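Local coordinates for putative membrane protein COG4129 (PDB 3KMI) that is of unknown function but probably takes part in exporting aromatic acids across the cell membrane, this chain being its all-helical C-terminal domain, at residues S22-D27 with N39-D44; I28-V33 with F111-G116; E89-Y94 with L161-Q166; K82-I87 with L168-H173. All blocks are in the same frame, centred on the assembly; numbering follows the deposited sequence.

From the N terminus, interaction 1 comes first: it closes the short turn after helix 7-33 by setting helix 41-61 back against it. Interaction 2 starts from the next turns of helix 7-33 and closes a far longer loop, bringing in helix 103-117; its segments alternate with those of interaction 1, so the two cross. Interactions 3 and 4 both pair helix 68-95 with the last helix, 148-176. Interaction 3 is nested inside the loop closed by interaction 4, both cross interaction 2, and both follow interaction 1 in series. Through L25, I112, L91 and L164 the side chains of interactions 1 to 3 meet, while S22 and R171 join interactions 1 and 4.

Interaction 1: residues S22-D27 with N39-D44; sequences SIVLID and NGYSRD
D27 and D44 meet between the two helices, their OD2 atoms only 2.5 Å apart and their carboxylate planes nearly coplanar, 18° from parallel. Two carboxylate oxygens so close would repel if both acids were ionised, so the pair probably shares a proton. Beside the pair, I23 crosses D44 at about a right angle, and its CG2 lies 3.3 Å from D44 OD2. V24 supplies the apolar part. With CG1 anti to the backbone N (chi1 174°), that methyl comes to 3.6 Å from Y41 CE1, while CG2 lies against the carbonyl of D44. In the next shell, a water takes the G40 N-H (2.8 Å from N to the water) and gives a weak bond to D27 OD1. N39 OD1 accepts a weak bond from Y41 N at 3.0 Å, as in an Asx turn, and G40 occupies the N-cap position of helix 41-61, where its carbonyl receives D44 N. Farther out, the Y41 ring stacks on Y92 of helix 68-95. The whole is the closed end of an antiparallel helical hairpin, in which a turn returns the chain along helix 7-33.

Interaction 2: residues I28-V33 with F111-G116; sequences IADIIV and FIHKIG
A29 sets its CB over the centre of the H113 imidazole, 3.6 Å from the ring centroid, in a CH-pi contact that so small a side chain makes without pushing the helices apart. H113 CG lies anti to its carbonyl carbon (chi1 -82°), and the ring beyond it lies across A29, its edge turned to D30. There NE2 donates to D30 OD1 at 2.8 Å, a bent bond (138° at the hydrogen). The oxygen lies close to the ring plane, but the donor comes from above the carboxylate plane. This is a His-carboxylate pair on the partly exposed flank of two antiparallel helices of the bundle, 7-33 and 103-117; the axes of segments 28-33 and 111-116 come within 9.2 Å at 161°. A29 CA and I112 CA are 5.6 Å apart. I112 carries the buried flank: its CG2 touches A29 CB at 3.6 Å, and its CD1 meets I32 CD1 at 3.7 Å. Branched isoleucine fits because one methyl serves A29 while the longer arm reaches I32. L25, one turn before A29, packs on I112, and I26 lies against H113. The carbonyl of A29 accepts a bond from S109 OG.

Interaction 3: residues E89-Y94 with L161-Q166; sequences ENLYSY and LTELKQ
E163 of helix 148-176 reaches across to the antiparallel helix 68-95 of the bundle through a bent chain. Its CB lies 3.6 Å from L91 CD2 in one of the two conformers of L91, so this contact is less certain. CG comes next, 3.7 Å from Y94 CE2, meeting the tyrosine ring at its edge and near its plane. At chi2 (-60°) the chain turns, which brings CD toward N90. OE1 then accepts the amide of N90: ND2 stands 3.1 Å away, the bond is almost straight at 175°, and the donor approaches from 59° above the carboxylate plane. The other oxygen, OE2, takes a hydrogen from a water 2.6 Å away, and Y94 OH donates to that same water at 2.7 Å. Asparagine suits its place by donating directly to the buried acid; tyrosine offers a ring edge to CG and a hydroxyl that holds the bridging water. From the second subunit, N90 packs on E163 and Y94 OH is hydrogen-bonded to T162 OG1, so this polar cluster lies at the dimer interface. With an amide and a water each giving a hydrogen to the carboxylate, E163 could plausibly stay ionised although buried.

Interaction 4: residues K82-I87 with L168-H173; sequences KSQRDI and LVNRKH
Q84 and N170 slide past each other between two antiparallel helices of the bundle, 68-95 and 148-176; the axes of segments 82-87 and 168-173 approach to 10.0 Å at 158°. On the tight side the Q84 amide presses against N170 CB, the two amide planes being steeply inclined. The glutamine chain bends at chi2 (-67°), its CD lying 3.2 Å from N170 CB, and N170 ND2 donates to Q84 OE1 at 2.9 Å (153° at the hydrogen). The donor sits above the carbonyl plane of Q84, the oxygen in the amide plane of N170. I87 and N170 meet tip to tip, I87 CD1 3.4 Å from N170 ND2. Amides suit such a buried spot, since each gives and takes: N170 OD1 accepts Q166 NE2, and Q84 NE2 donates to the carbonyl of F167. The other side, toward helix 7-33, is looser and holds water. R171 touches Q84 only lightly, its CB 3.9 Å from Q84 NE2, and its NH2 is hydrogen-bonded to S22 OG. A water bridges the two residues: it takes a weak bond from Q84 NE2 at 3.4 Å, and R171 NE donates to it in the guanidinium plane at 3.2 Å.

Interaction 1: residues S22-D27 with N39-D44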
# COMPACT_ATOMS: atom_id res chain seq x y z
N SER A 22 4.65 -15.10 5.74
CA SER A 22 4.02 -15.16 7.08
C SER A 22 5.08 -14.98 8.15
O SER A 22 4.85 -14.31 9.17
CB SER A 22 3.29 -16.47 7.27
OG SER A 22 2.22 -16.60 6.35
N ILE A 23 6.25 -15.58 7.92
CA ILE A 23 7.36 -15.44 8.85
C ILE A 23 7.71 -13.96 9.11
O ILE A 23 7.88 -13.55 10.25
CB ILE A 23 8.62 -16.21 8.37
CG1 ILE A 23 8.42 -17.71 8.60
CG2 ILE A 23 9.83 -15.76 9.17
CD1 ILE A 23 9.48 -18.64 7.91
N VAL A 24 7.81 -13.18 8.04
CA VAL A 24 8.14 -11.76 8.14
C VAL A 24 6.96 -11.06 8.84
O VAL A 24 7.17 -10.17 9.63
CB VAL A 24 8.42 -11.11 6.74
CG1 VAL A 24 8.61 -9.58 6.89
CG2 VAL A 24 9.67 -11.74 6.08
N LEU A 25 5.73 -11.42 8.49
CA LEU A 25 4.57 -10.80 9.14
C LEU A 25 4.60 -10.99 10.66
O LEU A 25 4.35 -10.05 11.44
CB LEU A 25 3.27 -11.36 8.51
CG LEU A 25 1.99 -10.69 9.01
CD1 LEU A 25 1.82 -9.27 8.40
CD2 LEU A 25 0.71 -11.53 8.68
N ILE A 26 4.90 -12.21 11.09
CA ILE A 26 4.97 -12.50 12.53
C ILE A 26 6.14 -11.72 13.18
O ILE A 26 6.02 -11.27 14.33
CB ILE A 26 5.12 -14.04 12.73
CG1 ILE A 26 3.81 -14.74 12.34
CG2 ILE A 26 5.55 -14.37 14.15
CD1 ILE A 26 3.98 -16.21 11.89
N ASP A 27 7.26 -11.58 12.46
CA ASP A 27 8.37 -10.74 12.97
C ASP A 27 7.85 -9.36 13.25
O ASP A 27 8.22 -8.78 14.27
CB ASP A 27 9.51 -10.57 11.96
CG ASP A 27 10.27 -11.82 11.72
OD1 ASP A 27 10.22 -12.72 12.57
OD2 ASP A 27 10.95 -11.91 10.66
N ASN A 39 15.89 -8.86 16.48
CA ASN A 39 14.87 -9.64 15.84
C ASN A 39 15.27 -10.11 14.43
O ASN A 39 16.31 -9.69 13.90
CB ASN A 39 13.56 -8.86 15.88
CG ASN A 39 13.15 -8.33 14.52
OD1 ASN A 39 12.20 -8.84 13.93
ND2 ASN A 39 13.87 -7.31 14.02
N GLY A 40 14.47 -11.00 13.85
CA GLY A 40 14.80 -11.64 12.59
C GLY A 40 14.20 -11.01 11.34
O GLY A 40 14.38 -11.55 10.26
N TYR A 41 13.54 -9.87 11.49
CA TYR A 41 12.92 -9.18 10.35
C TYR A 41 13.86 -9.07 9.17
O TYR A 41 13.49 -9.43 8.03
CB TYR A 41 12.41 -7.77 10.72
CG TYR A 41 11.91 -7.02 9.50
CD1 TYR A 41 10.58 -7.18 9.04
CD2 TYR A 41 12.73 -6.13 8.82
CE1 TYR A 41 10.11 -6.50 7.92
CE2 TYR A 41 12.26 -5.44 7.69
CZ TYR A 41 10.96 -5.63 7.26
OH TYR A 41 10.54 -4.92 6.15
N SER A 42 15.09 -8.61 9.43
CA SER A 42 16.00 -8.32 8.34
C SER A 42 16.41 -9.56 7.59
O SER A 42 16.35 -9.62 6.35
CB SER A 42 17.25 -7.62 8.86
OG SER A 42 16.96 -6.25 9.05
N ARG A 43 16.87 -10.54 8.36
CA ARG A 43 17.25 -11.83 7.82
C ARG A 43 16.09 -12.46 7.08
O ARG A 43 16.25 -12.98 5.98
CB ARG A 43 17.74 -12.75 8.96
CG ARG A 43 18.07 -14.19 8.54
CD ARG A 43 19.12 -14.21 7.42
NE ARG A 43 20.39 -13.61 7.83
CZ ARG A 43 21.13 -12.80 7.06
NH1 ARG A 43 20.72 -12.45 5.84
NH2 ARG A 43 22.28 -12.32 7.54
N ASP A 44 14.90 -12.37 7.66
CA ASP A 44 13.74 -13.07 7.08
C ASP A 44 13.23 -12.42 5.81
O ASP A 44 12.78 -13.10 4.88
CB ASP A 44 12.62 -13.17 8.10
CG ASP A 44 12.97 -14.11 9.28
OD1 ASP A 44 13.84 -15.00 9.12
OD2 ASP A 44 12.34 -13.97 10.36
O HOH W 1 12.36 -12.32 15.06

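Interaction 2: residues I28-V33 with F111-G116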
# COMPACT_ATOMS: atom_id res chain seq x y z
N ILE A 28 7.03 -8.82 12.34
CA ILE A 28 6.42 -7.49 12.54
C ILE A 28 5.55 -7.42 13.82
O ILE A 28 5.73 -6.52 14.69
CB ILE A 28 5.66 -7.01 11.27
CG1 ILE A 28 6.68 -6.65 10.18
CG2 ILE A 28 4.78 -5.80 11.59
CD1 ILE A 28 6.11 -6.77 8.74
N ALA A 29 4.66 -8.38 13.99
CA ALA A 29 3.83 -8.45 15.22
C ALA A 29 4.73 -8.43 16.48
O ALA A 29 4.37 -7.81 17.48
CB ALA A 29 2.96 -9.69 15.22
N ASP A 30 5.86 -9.14 16.45
CA ASP A 30 6.78 -9.21 17.61
C ASP A 30 7.47 -7.89 17.88
O ASP A 30 7.83 -7.57 19.03
CB ASP A 30 7.87 -10.27 17.38
CG ASP A 30 7.33 -11.70 17.36
OD1 ASP A 30 6.27 -11.93 17.96
OD2 ASP A 30 7.97 -12.58 16.74
N ILE A 31 7.73 -7.13 16.82
CA ILE A 31 8.39 -5.83 16.96
C ILE A 31 7.48 -4.83 17.68
O ILE A 31 7.94 -4.05 18.54
CB ILE A 31 8.88 -5.29 15.61
CG1 ILE A 31 10.14 -6.07 15.17
CG2 ILE A 31 9.19 -3.78 15.75
CD1 ILE A 31 10.46 -6.05 13.70
N ILE A 32 6.17 -4.88 17.39
CA ILE A 32 5.21 -4.01 18.10
C ILE A 32 5.35 -4.15 19.62
O ILE A 32 5.36 -3.14 20.34
CB ILE A 32 3.74 -4.27 17.65
CG1 ILE A 32 3.61 -3.97 16.16
CG2 ILE A 32 2.71 -3.47 18.50
CD1 ILE A 32 2.36 -4.55 15.49
N VAL A 33 5.49 -5.39 20.09
CA VAL A 33 5.53 -5.69 21.53
C VAL A 33 6.93 -5.56 22.12
O VAL A 33 7.06 -5.14 23.25
CB VAL A 33 4.98 -7.11 21.86
CG1 VAL A 33 5.11 -7.40 23.35
CG2 VAL A 33 3.55 -7.22 21.46
N PHE A 111 -3.58 -9.65 16.63
CA PHE A 111 -4.33 -9.85 15.36
C PHE A 111 -3.37 -10.24 14.21
O PHE A 111 -3.68 -11.14 13.41
CB PHE A 111 -5.15 -8.60 15.03
CG PHE A 111 -5.97 -8.71 13.75
CD1 PHE A 111 -6.90 -9.74 13.58
CD2 PHE A 111 -5.83 -7.76 12.74
CE1 PHE A 111 -7.67 -9.83 12.38
CE2 PHE A 111 -6.58 -7.84 11.56
CZ PHE A 111 -7.49 -8.89 11.38
N ILE A 112 -2.21 -9.59 14.13
CA ILE A 112 -1.19 -9.94 13.16
C ILE A 112 -0.63 -11.36 13.38
O ILE A 112 -0.40 -12.09 12.42
CB ILE A 112 -0.03 -8.88 13.12
CG1 ILE A 112 -0.59 -7.52 12.67
CG2 ILE A 112 1.06 -9.37 12.16
CD1 ILE A 112 0.35 -6.32 12.88
N HIS A 113 -0.39 -11.74 14.63
CA HIS A 113 -0.04 -13.15 14.94
C HIS A 113 -1.10 -14.12 14.48
O HIS A 113 -0.79 -15.19 13.94
CB HIS A 113 0.19 -13.37 16.44
CG HIS A 113 1.56 -12.98 16.92
ND1 HIS A 113 1.76 -12.04 17.90
CD2 HIS A 113 2.79 -13.41 16.56
CE1 HIS A 113 3.06 -11.89 18.11
NE2 HIS A 113 3.71 -12.71 17.30
N LYS A 114 -2.36 -13.77 14.73
CA LYS A 114 -3.47 -14.61 14.35
C LYS A 114 -3.41 -14.80 12.84
O LYS A 114 -3.51 -15.93 12.32
CB LYS A 114 -4.80 -14.01 14.79
CG LYS A 114 -6.03 -14.82 14.37
CD LYS A 114 -7.29 -14.13 14.86
CE LYS A 114 -8.56 -14.94 14.64
NZ LYS A 114 -9.70 -14.19 15.25
N ILE A 115 -3.25 -13.70 12.13
CA ILE A 115 -3.14 -13.75 10.67
C ILE A 115 -1.95 -14.64 10.25
O ILE A 115 -2.06 -15.52 9.37
CB ILE A 115 -3.02 -12.34 10.03
CG1 ILE A 115 -4.28 -11.47 10.28
CG2 ILE A 115 -2.70 -12.48 8.51
CD1 ILE A 115 -4.14 -9.96 9.83
N GLY A 116 -0.79 -14.41 10.84
CA GLY A 116 0.40 -15.14 10.45
C GLY A 116 0.27 -16.65 10.62
O GLY A 116 0.87 -17.41 9.86

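Interaction 3: residues E89-Y94 with L161-Q166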
# COMPACT_ATOMS: atom_id res chain seq x y z
N GLU A 89 7.07 -4.45 4.04
CA GLU A 89 7.98 -3.30 4.20
C GLU A 89 7.26 -2.04 4.70
O GLU A 89 7.80 -1.33 5.53
CB GLU A 89 8.70 -3.01 2.89
CG GLU A 89 9.67 -4.11 2.55
CD GLU A 89 10.49 -3.78 1.31
OE1 GLU A 89 9.91 -3.55 0.23
OE2 GLU A 89 11.69 -3.72 1.42
N ASN A 90 6.06 -1.77 4.18
CA ASN A 90 5.25 -0.65 4.67
C ASN A 90 4.90 -0.79 6.16
O ASN A 90 5.01 0.17 6.92
CB ASN A 90 3.97 -0.48 3.85
CG ASN A 90 4.23 -0.18 2.39
OD1 ASN A 90 5.35 0.19 1.98
ND2 ASN A 90 3.18 -0.31 1.58
N LEU A 91 4.46 -1.98 6.57
CA LEU A 91 4.16 -2.23 7.98
C LEU A 91 5.40 -2.00 8.82
O LEU A 91 5.35 -1.23 9.78
CB LEU A 91 3.63 -3.64 8.17
CG LEU A 91 2.22 -3.80 7.59
CD1 LEU A 91 1.93 -5.28 7.35
CD2 LEU A 91 1.18 -3.19 8.51
N TYR A 92 6.52 -2.63 8.44
CA TYR A 92 7.78 -2.46 9.19
C TYR A 92 8.13 -0.99 9.41
O TYR A 92 8.48 -0.61 10.55
CB TYR A 92 8.95 -3.18 8.49
CG TYR A 92 10.29 -2.95 9.21
CD1 TYR A 92 10.61 -3.67 10.36
CD2 TYR A 92 11.21 -2.03 8.73
CE1 TYR A 92 11.86 -3.49 11.03
CE2 TYR A 92 12.46 -1.83 9.39
CZ TYR A 92 12.75 -2.56 10.54
OH TYR A 92 13.94 -2.39 11.19
N SER A 93 8.09 -0.19 8.35
CA SER A 93 8.36 1.25 8.47
C SER A 93 7.45 1.85 9.54
O SER A 93 7.92 2.56 10.44
CB SER A 93 8.18 1.95 7.12
OG SER A 93 8.42 3.34 7.21
N TYR A 94 6.15 1.53 9.49
CA TYR A 94 5.20 2.12 10.43
C TYR A 94 5.48 1.66 11.87
O TYR A 94 5.59 2.48 12.77
CB TYR A 94 3.75 1.74 10.08
CG TYR A 94 3.23 2.39 8.81
CD1 TYR A 94 3.64 3.66 8.42
CD2 TYR A 94 2.28 1.73 8.04
CE1 TYR A 94 3.12 4.25 7.25
CE2 TYR A 94 1.76 2.28 6.88
CZ TYR A 94 2.17 3.55 6.49
OH TYR A 94 1.61 4.07 5.35
N LEU A 161 -3.56 -0.79 9.95
CA LEU A 161 -4.82 -1.42 9.57
C LEU A 161 -5.09 -1.27 8.07
O LEU A 161 -5.60 -2.21 7.42
CB LEU A 161 -6.01 -0.85 10.38
CG LEU A 161 -5.89 -1.01 11.90
CD1 LEU A 161 -7.16 -0.56 12.58
CD2 LEU A 161 -5.57 -2.44 12.24
N THR A 162 -4.72 -0.11 7.52
CA THR A 162 -4.85 0.09 6.08
C THR A 162 -4.05 -0.93 5.30
O THR A 162 -4.56 -1.55 4.37
CB THR A 162 -4.46 1.53 5.66
OG1 THR A 162 -5.37 2.45 6.28
CG2 THR A 162 -4.57 1.68 4.20
N GLU A 163 -2.80 -1.12 5.69
CA GLU A 163 -1.91 -2.08 5.02
C GLU A 163 -2.43 -3.51 5.20
O GLU A 163 -2.49 -4.30 4.24
CB GLU A 163 -0.47 -1.96 5.55
CG GLU A 163 0.18 -0.62 5.21
CD GLU A 163 0.27 -0.33 3.70
OE1 GLU A 163 0.54 -1.25 2.88
OE2 GLU A 163 0.07 0.83 3.33
N LEU A 164 -2.90 -3.82 6.41
CA LEU A 164 -3.41 -5.14 6.69
C LEU A 164 -4.65 -5.50 5.89
O LEU A 164 -4.86 -6.67 5.59
CB LEU A 164 -3.68 -5.32 8.20
CG LEU A 164 -2.44 -5.48 9.08
CD1 LEU A 164 -2.96 -5.53 10.55
CD2 LEU A 164 -1.67 -6.80 8.75
N LYS A 165 -5.49 -4.53 5.54
CA LYS A 165 -6.67 -4.84 4.73
C LYS A 165 -6.22 -5.35 3.37
O LYS A 165 -6.72 -6.35 2.88
CB LYS A 165 -7.58 -3.61 4.57
CG LYS A 165 -8.93 -3.93 3.97
CD LYS A 165 -9.80 -2.66 3.90
CE LYS A 165 -11.18 -2.93 3.35
NZ LYS A 165 -11.97 -1.70 3.46
N GLN A 166 -5.29 -4.63 2.75
CA GLN A 166 -4.78 -5.08 1.45
C GLN A 166 -4.04 -6.40 1.55
O GLN A 166 -4.18 -7.23 0.68
CB GLN A 166 -3.92 -4.04 0.75
CG GLN A 166 -3.74 -4.43 -0.74
CD GLN A 166 -5.10 -4.60 -1.51
OE1 GLN A 166 -5.98 -3.72 -1.46
NE2 GLN A 166 -5.24 -5.71 -2.23
O HOH W 2 -0.78 2.92 4.67

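Interaction 4: residues K82-I87 with L168-H173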
# COMPACT_ATOMS: atom_id res chain seq x y z
N LYS A 82 4.93 -10.39 -4.44
CA LYS A 82 5.67 -9.12 -4.46
C LYS A 82 4.88 -7.99 -3.78
O LYS A 82 5.46 -7.20 -3.00
CB LYS A 82 6.00 -8.76 -5.89
CG LYS A 82 7.22 -9.49 -6.42
CD LYS A 82 7.27 -9.36 -7.96
CE LYS A 82 7.46 -7.93 -8.35
NZ LYS A 82 7.26 -7.71 -9.79
N SER A 83 3.58 -7.92 -4.06
CA SER A 83 2.65 -6.99 -3.38
C SER A 83 2.60 -7.19 -1.85
O SER A 83 2.54 -6.21 -1.08
CB SER A 83 1.26 -7.19 -3.94
OG SER A 83 1.11 -6.53 -5.17
N GLN A 84 2.61 -8.45 -1.41
CA GLN A 84 2.65 -8.77 0.04
C GLN A 84 3.97 -8.31 0.63
O GLN A 84 3.99 -7.79 1.72
CB GLN A 84 2.49 -10.27 0.32
CG GLN A 84 1.14 -10.87 -0.17
CD GLN A 84 -0.05 -10.30 0.63
OE1 GLN A 84 -0.29 -9.08 0.62
NE2 GLN A 84 -0.79 -11.17 1.30
N ARG A 85 5.08 -8.59 -0.08
CA ARG A 85 6.42 -8.18 0.37
C ARG A 85 6.47 -6.64 0.56
O ARG A 85 6.99 -6.15 1.57
CB ARG A 85 7.51 -8.67 -0.63
CG ARG A 85 8.97 -8.37 -0.19
CD ARG A 85 9.46 -6.94 -0.61
NE ARG A 85 9.01 -6.63 -1.97
CZ ARG A 85 9.47 -7.19 -3.08
NH1 ARG A 85 10.48 -8.07 -3.05
NH2 ARG A 85 8.94 -6.83 -4.24
N ASP A 86 5.99 -5.89 -0.44
CA ASP A 86 5.90 -4.44 -0.30
C ASP A 86 5.09 -3.99 0.94
O ASP A 86 5.47 -3.03 1.63
CB ASP A 86 5.30 -3.80 -1.58
CG ASP A 86 6.25 -3.87 -2.79
OD1 ASP A 86 7.41 -4.31 -2.63
OD2 ASP A 86 5.83 -3.54 -3.91
N ILE A 87 3.97 -4.65 1.19
CA ILE A 87 3.08 -4.29 2.33
C ILE A 87 3.80 -4.61 3.64
O ILE A 87 3.69 -3.85 4.61
CB ILE A 87 1.74 -5.04 2.25
CG1 ILE A 87 0.85 -4.47 1.13
CG2 ILE A 87 0.94 -5.00 3.60
CD1 ILE A 87 -0.31 -5.43 0.77
N LEU A 168 -4.80 -8.88 3.53
CA LEU A 168 -5.81 -9.93 3.63
C LEU A 168 -6.52 -10.13 2.30
O LEU A 168 -6.85 -11.26 1.96
CB LEU A 168 -6.83 -9.65 4.75
CG LEU A 168 -6.30 -9.76 6.19
CD1 LEU A 168 -7.26 -9.07 7.20
CD2 LEU A 168 -6.02 -11.24 6.62
N VAL A 169 -6.71 -9.05 1.54
CA VAL A 169 -7.33 -9.15 0.22
C VAL A 169 -6.43 -9.97 -0.68
O VAL A 169 -6.91 -10.82 -1.45
CB VAL A 169 -7.62 -7.76 -0.38
CG1 VAL A 169 -8.00 -7.86 -1.89
CG2 VAL A 169 -8.71 -7.06 0.43
N ASN A 170 -5.13 -9.69 -0.57
CA ASN A 170 -4.09 -10.38 -1.33
C ASN A 170 -3.99 -11.86 -0.96
O ASN A 170 -3.86 -12.72 -1.84
CB ASN A 170 -2.69 -9.72 -1.14
CG ASN A 170 -2.53 -8.43 -1.94
OD1 ASN A 170 -3.29 -8.17 -2.85
ND2 ASN A 170 -1.54 -7.62 -1.59
N ARG A 171 -4.07 -12.17 0.32
CA ARG A 171 -3.90 -13.56 0.76
C ARG A 171 -5.13 -14.37 0.30
O ARG A 171 -4.99 -15.52 -0.10
CB ARG A 171 -3.68 -13.65 2.27
CG ARG A 171 -3.49 -15.11 2.75
CD ARG A 171 -2.65 -15.20 3.98
NE ARG A 171 -1.23 -15.03 3.71
CZ ARG A 171 -0.27 -15.25 4.60
NH1 ARG A 171 -0.56 -15.69 5.83
NH2 ARG A 171 1.02 -15.09 4.23
N LYS A 172 -6.30 -13.74 0.33
CA LYS A 172 -7.53 -14.34 -0.15
C LYS A 172 -7.48 -14.60 -1.66
O LYS A 172 -7.91 -15.66 -2.12
CB LYS A 172 -8.71 -13.48 0.26
CG LYS A 172 -10.06 -14.11 0.12
CD LYS A 172 -11.06 -13.25 0.87
CE LYS A 172 -12.45 -13.81 0.70
NZ LYS A 172 -13.12 -13.06 -0.38
N HIS A 173 -6.94 -13.63 -2.41
CA HIS A 173 -6.79 -13.74 -3.86
C HIS A 173 -5.88 -14.91 -4.24
O HIS A 173 -6.23 -15.71 -5.11
CB HIS A 173 -6.24 -12.43 -4.46
CG HIS A 173 -7.28 -11.53 -5.05
ND1 HIS A 173 -7.58 -10.28 -4.53
CD2 HIS A 173 -8.09 -11.69 -6.12
CE1 HIS A 173 -8.53 -9.72 -5.25
NE2 HIS A 173 -8.86 -10.55 -6.23
O HOH W 3 0.41 -14.30 1.02